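Local atomic coordinates of type III secretion system effector protein ExoU (Pseudomonas fluorescens, PDB entry 4QMK), a protein that is a secreted bacterial effector with a patatin-like phospholipase domain, probably hydrolysing membrane phospholipids after binding phosphatidylinositol 4,5-bisphosphate at the host plasma membrane. Residues K95-V100 and A239-N244; L113-D118 and Q194-H199. All blocks are in the same frame, centred on the assembly; numbering follows the deposited sequence.

Interaction 1: residues K95-V100 and A239-N244; sequences KGVKVV and AIKQLN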
loop_
_atom_site.group_PDB
_atom_site.type_symbol
_atom_site.label_atom_id
_atom_site.label_comp_id
_atom_site.label_asym_id
_atom_site.label_seq_id
_atom_site.Cartn_x
_atom_site.Cartn_y
_atom_site.Cartn_z
ATOM N N LYS A 95 28.299 -15.401 4.327
ATOM C CA LYS A 95 27.821 -15.345 2.969
ATOM C C LYS A 95 26.491 -16.076 2.834
ATOM O O LYS A 95 25.559 -15.543 2.310
ATOM C CB LYS A 95 28.843 -16.043 2.094
ATOM C CG LYS A 95 28.701 -15.837 0.606
ATOM C CD LYS A 95 29.366 -14.534 0.155
ATOM C CE LYS A 95 30.128 -14.716 -1.163
ATOM N NZ LYS A 95 29.366 -15.458 -2.203
ATOM N N GLY A 96 26.440 -17.308 3.290
ATOM C CA GLY A 96 25.291 -18.145 3.099
ATOM C C GLY A 96 24.114 -17.885 4.016
ATOM O O GLY A 96 23.120 -18.622 3.954
ATOM N N VAL A 97 24.230 -16.897 4.912
ATOM C CA VAL A 97 23.106 -16.486 5.690
ATOM C C VAL A 97 22.159 -15.826 4.694
ATOM O O VAL A 97 22.576 -15.066 3.892
ATOM C CB VAL A 97 23.498 -15.480 6.807
ATOM C CG1 VAL A 97 22.256 -14.912 7.438
ATOM C CG2 VAL A 97 24.349 -16.149 7.878
ATOM N N LYS A 98 20.878 -16.125 4.759
ATOM C CA LYS A 98 19.897 -15.564 3.820
ATOM C C LYS A 98 18.935 -14.553 4.436
ATOM O O LYS A 98 18.419 -13.698 3.760
ATOM C CB LYS A 98 19.024 -16.683 3.282
ATOM C CG LYS A 98 19.755 -17.788 2.591
ATOM C CD LYS A 98 20.491 -17.273 1.363
ATOM C CE LYS A 98 21.043 -18.444 0.567
ATOM N NZ LYS A 98 21.780 -17.960 -0.607
ATOM N N VAL A 99 18.627 -14.729 5.703
ATOM C CA VAL A 99 17.635 -13.932 6.340
ATOM C C VAL A 99 18.159 -13.606 7.713
ATOM O O VAL A 99 18.707 -14.477 8.418
ATOM C CB VAL A 99 16.363 -14.748 6.547
ATOM C CG1 VAL A 99 15.218 -13.862 6.972
ATOM C CG2 VAL A 99 15.996 -15.488 5.290
ATOM N N VAL A 100 18.004 -12.367 8.112
ATOM C CA VAL A 100 18.414 -11.997 9.434
ATOM C C VAL A 100 17.193 -11.527 10.206
ATOM O O VAL A 100 16.466 -10.663 9.731
ATOM C CB VAL A 100 19.457 -10.884 9.387
ATOM C CG1 VAL A 100 19.914 -10.549 10.806
ATOM C CG2 VAL A 100 20.608 -11.334 8.529
ATOM N N ALA A 239 25.554 -10.634 -0.213
ATOM C CA ALA A 239 25.870 -9.980 1.049
ATOM C C ALA A 239 24.652 -9.262 1.698
ATOM O O ALA A 239 24.650 -9.037 2.896
ATOM C CB ALA A 239 27.007 -8.986 0.863
ATOM N N ILE A 240 23.664 -8.870 0.897
ATOM C CA ILE A 240 22.464 -8.241 1.404
ATOM C C ILE A 240 21.433 -9.349 1.739
ATOM O O ILE A 240 21.207 -10.268 0.950
ATOM C CB ILE A 240 21.803 -7.326 0.379
ATOM C CG1 ILE A 240 22.797 -6.386 -0.314
ATOM C CG2 ILE A 240 20.719 -6.513 1.057
ATOM C CD1 ILE A 240 23.546 -5.474 0.624
ATOM N N LYS A 241 20.790 -9.225 2.890
ATOM C CA LYS A 241 19.921 -10.263 3.392
ATOM C C LYS A 241 18.482 -9.829 3.552
ATOM O O LYS A 241 18.201 -8.683 3.804
ATOM C CB LYS A 241 20.401 -10.627 4.771
ATOM C CG LYS A 241 21.606 -11.529 4.818
ATOM C CD LYS A 241 22.938 -10.869 4.598
ATOM C CE LYS A 241 24.089 -11.871 4.710
ATOM N NZ LYS A 241 24.084 -12.947 3.674
ATOM N N GLN A 242 17.552 -10.746 3.482
ATOM C CA GLN A 242 16.183 -10.347 3.816
ATOM C C GLN A 242 16.155 -10.071 5.295
ATOM O O GLN A 242 17.030 -10.549 6.035
ATOM C CB GLN A 242 15.188 -11.418 3.486
ATOM C CG GLN A 242 15.199 -11.804 2.036
ATOM C CD GLN A 242 14.315 -12.976 1.798
ATOM O OE1 GLN A 242 13.205 -13.049 2.311
ATOM N NE2 GLN A 242 14.813 -13.923 1.071
ATOM N N LEU A 243 15.158 -9.324 5.736
ATOM C CA LEU A 243 15.130 -8.903 7.133
ATOM C C LEU A 243 13.768 -9.073 7.740
ATOM O O LEU A 243 12.771 -8.745 7.091
ATOM C CB LEU A 243 15.535 -7.441 7.222
ATOM C CG LEU A 243 15.430 -6.733 8.588
ATOM C CD1 LEU A 243 16.419 -7.327 9.568
ATOM C CD2 LEU A 243 15.713 -5.264 8.414
ATOM N N ASN A 244 13.746 -9.592 8.973
ATOM C CA ASN A 244 12.569 -9.610 9.822
ATOM C C ASN A 244 12.883 -8.853 11.059
ATOM O O ASN A 244 13.809 -9.183 11.776
ATOM C CB ASN A 244 12.272 -10.999 10.334
ATOM C CG ASN A 244 11.635 -11.822 9.337
ATOM O OD1 ASN A 244 10.472 -11.682 9.083
ATOM N ND2 ASN A 244 12.391 -12.663 8.726
HETATM O O HOH W 1 17.845 -13.571 0.693
#

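Interaction 2: residues L113-D118 and Q194-H199; sequences LASGMD and QSILAH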
loop_
_atom_site.group_PDB
_atom_site.type_symbol
_atom_site.label_atom_id
_atom_site.label_comp_id
_atom_site.label_asym_id
_atom_site.label_seq_id
_atom_site.Cartn_x
_atom_site.Cartn_y
_atom_site.Cartn_z
ATOM N N LEU A 113 23.135 -5.555 9.714
ATOM C CA LEU A 113 23.685 -6.756 9.047
ATOM C C LEU A 113 22.948 -7.122 7.766
ATOM O O LEU A 113 23.565 -7.479 6.812
ATOM C CB LEU A 113 23.724 -7.956 9.984
ATOM C CG LEU A 113 24.671 -7.840 11.177
ATOM C CD1 LEU A 113 24.525 -8.968 12.183
ATOM C CD2 LEU A 113 26.087 -7.809 10.682
ATOM N N ALA A 114 21.648 -6.950 7.722
ATOM C CA ALA A 114 20.932 -7.324 6.554
ATOM C C ALA A 114 21.324 -6.452 5.393
ATOM O O ALA A 114 21.202 -6.860 4.235
ATOM C CB ALA A 114 19.429 -7.267 6.786
ATOM N N SER A 115 21.796 -5.258 5.725
ATOM C CA SER A 115 22.235 -4.268 4.765
ATOM C C SER A 115 23.600 -4.553 4.209
ATOM O O SER A 115 24.096 -3.829 3.328
ATOM C CB SER A 115 22.283 -2.881 5.418
ATOM O OG SER A 115 20.970 -2.445 5.703
ATOM N N GLY A 116 24.248 -5.562 4.738
ATOM C CA GLY A 116 25.527 -5.977 4.191
ATOM C C GLY A 116 26.740 -5.407 4.883
ATOM O O GLY A 116 27.786 -5.424 4.312
ATOM N N MET A 117 26.610 -4.926 6.112
ATOM C CA MET A 117 27.771 -4.474 6.843
ATOM C C MET A 117 28.627 -5.669 7.193
ATOM O O MET A 117 28.126 -6.622 7.766
ATOM C CB MET A 117 27.392 -3.706 8.141
ATOM C CG MET A 117 26.905 -2.297 7.892
ATOM S SD MET A 117 26.798 -1.232 9.361
ATOM C CE MET A 117 28.298 -1.661 10.205
ATOM N N ASP A 118 29.932 -5.579 6.927
ATOM C CA ASP A 118 30.896 -6.614 7.300
ATOM C C ASP A 118 31.279 -6.519 8.800
ATOM O O ASP A 118 30.925 -5.575 9.504
ATOM C CB ASP A 118 32.134 -6.615 6.363
ATOM C CG ASP A 118 33.150 -5.462 6.635
ATOM O OD1 ASP A 118 33.130 -4.745 7.668
ATOM O OD2 ASP A 118 34.033 -5.285 5.759
ATOM N N GLN A 194 24.450 3.701 2.837
ATOM C CA GLN A 194 25.849 3.716 2.438
ATOM C C GLN A 194 26.286 2.311 2.097
ATOM O O GLN A 194 26.687 2.038 0.960
ATOM C CB GLN A 194 26.666 4.374 3.537
ATOM C CG GLN A 194 28.128 4.005 3.686
ATOM C CD GLN A 194 28.793 4.888 4.739
ATOM O OE1 GLN A 194 28.125 5.465 5.613
ATOM N NE2 GLN A 194 30.111 5.015 4.651
ATOM N N SER A 195 26.087 1.403 3.050
ATOM C CA SER A 195 26.424 -0.018 2.876
ATOM C C SER A 195 25.816 -0.608 1.630
ATOM O O SER A 195 26.519 -1.221 0.842
ATOM C CB SER A 195 25.952 -0.802 4.072
ATOM O OG SER A 195 26.032 -2.177 3.809
ATOM N N ILE A 196 24.523 -0.387 1.428
ATOM C CA ILE A 196 23.832 -0.920 0.255
ATOM C C ILE A 196 24.365 -0.354 -1.054
ATOM O O ILE A 196 24.620 -1.086 -2.014
ATOM C CB ILE A 196 22.339 -0.627 0.318
ATOM C CG1 ILE A 196 21.661 -1.575 1.286
ATOM C CG2 ILE A 196 21.695 -0.797 -1.045
ATOM C CD1 ILE A 196 20.223 -1.218 1.588
ATOM N N LEU A 197 24.536 0.962 -1.108
ATOM C CA LEU A 197 25.053 1.591 -2.322
ATOM C C LEU A 197 26.414 1.020 -2.693
ATOM O O LEU A 197 26.636 0.635 -3.848
ATOM C CB LEU A 197 25.118 3.107 -2.173
ATOM C CG LEU A 197 23.741 3.764 -2.130
ATOM C CD1 LEU A 197 23.834 5.270 -1.972
ATOM C CD2 LEU A 197 22.903 3.436 -3.345
ATOM N N ALA A 198 27.316 0.970 -1.717
ATOM C CA ALA A 198 28.637 0.407 -1.926
ATOM C C ALA A 198 28.481 -0.973 -2.573
ATOM O O ALA A 198 29.076 -1.252 -3.606
ATOM C CB ALA A 198 29.390 0.310 -0.603
ATOM N N HIS A 199 27.654 -1.824 -1.983
ATOM C CA HIS A 199 27.475 -3.170 -2.521
ATOM C C HIS A 199 26.920 -3.125 -3.928
ATOM O O HIS A 199 27.425 -3.789 -4.807
ATOM C CB HIS A 199 26.606 -4.053 -1.606
ATOM C CG HIS A 199 27.319 -4.532 -0.375
ATOM N ND1 HIS A 199 28.121 -5.651 -0.366
ATOM C CD2 HIS A 199 27.362 -4.040 0.889
ATOM C CE1 HIS A 199 28.636 -5.826 0.841
ATOM N NE2 HIS A 199 28.194 -4.855 1.622
#

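Interaction 1: residues K95-V100 and A239-N244
Parallel pairing of strands 99-103 and 242-251, in the mixed sheet of the patatin-like domain, begins here, where Val99 faces Gln242 and Val100 faces Leu243. The evidence is a run of three backbone bonds that alternate in direction. Gln242 N donates to Lys98 O at 3.1 Å. Val100 N then donates to Gln242 O (2.9 Å), and Asn244 N to Val100 O (3.0 Å). Val99 and Gln242 lie on one face of the sheet, Val100 and Leu243 on the other, the latter two packing against Ala110 of helix 107-114. On the Val99 face, CG1 of Val99 meets ND2 of Asn244 at 3.5 Å, while OD1 of Asn244 is bonded to Asn261 ND2. A water donates to Lys98 O and accepts from Gln242 NE2, so that this carbonyl receives both a backbone N-H and the water.

Ahead of the strands the link passes to a side chain. Lys241 has CG beside its own backbone N (chi1 -79°), and CB and CG each lie 3.8 Å from CG2 of Val100. The chain then bends at chi2 and again at chi4, the second bend placing Lys241 NZ 2.6 Å from Val97 O, tilted 28° from that carbonyl plane. A weak bond of 3.3 Å runs from Lys241 NZ to Lys95 O. The ammonium group of this buried lysine is thus held by the carbonyls of Val97 and Pro238, with weaker bonds to those of Lys95 and Leu94, and their partial negative charges would be expected to offset the cost of burying a positive charge.

Interaction 2: residues L113-D118 and Q194-H199
Two hydrogen bonds, each from a side chain of helix 183-201 to a backbone carbonyl, join Ser195 to Ser115 and His199 to Gly116. The donors stand one helical turn apart, and the acceptors are consecutive carbonyls at the C-terminal end of helix 107-114. OG of Ser195, anti to its backbone N (chi1 169°), donates to Ser115 O at 2.6 Å; it approaches from above the carbonyl plane, 54° out of it. NE2 of His199 donates to Gly116 O at 2.8 Å. This second bond is bent, 137° at the hydrogen, and the oxygen is displaced from the imidazole plane although it lies at the ring edge.

The remaining contacts are looser. CG1 of Ile196 reaches Ser115 O at 3.9 Å, and CG of Met117 comes to 4.2 Å from Ser195 OG. Beyond the contact, Met117 packs on Phe122 and Leu125 of helix 119-127, Ile196 on Leu233 of helix 227-236. The hydroxyl of Ser115 bonds back to Ala111 O, one turn earlier.

Backbone conformation sets up the acceptors. Gly116 has a positive phi, and its N bonds to Leu113 O. With no side chain, Gly116 lets the imidazole of His199 close on its carbonyl. Positive phi together with two bonds back into the last turn defines a Schellman motif, a C-terminal helix cap whose carbonyls here meet the flank of a second helix.

In the fold
Interactions 1 and 2 have centres 11 Å apart and touch directly. Lys241 N lies 2.8 Å from Ala114 O, a probable hydrogen bond from the residue preceding strand 242-251 to the end of helix 107-114. Packing adds to it: Ile240 CD1 lies 3.2 Å from Ser115 O, and Ala239 CB is 3.6 Å from His199 CE1. Strand 99-103 leads into helix 107-114, so the two contacts sit at the start of the strand and the end of the helix. Where the strand passes into the helix, Gly102, Ser104 and Gly106 fit the GxSxG nucleophile elbow expected of a patatin-like phospholipase. The side chain of Leu243 lies near this putative elbow without touching it.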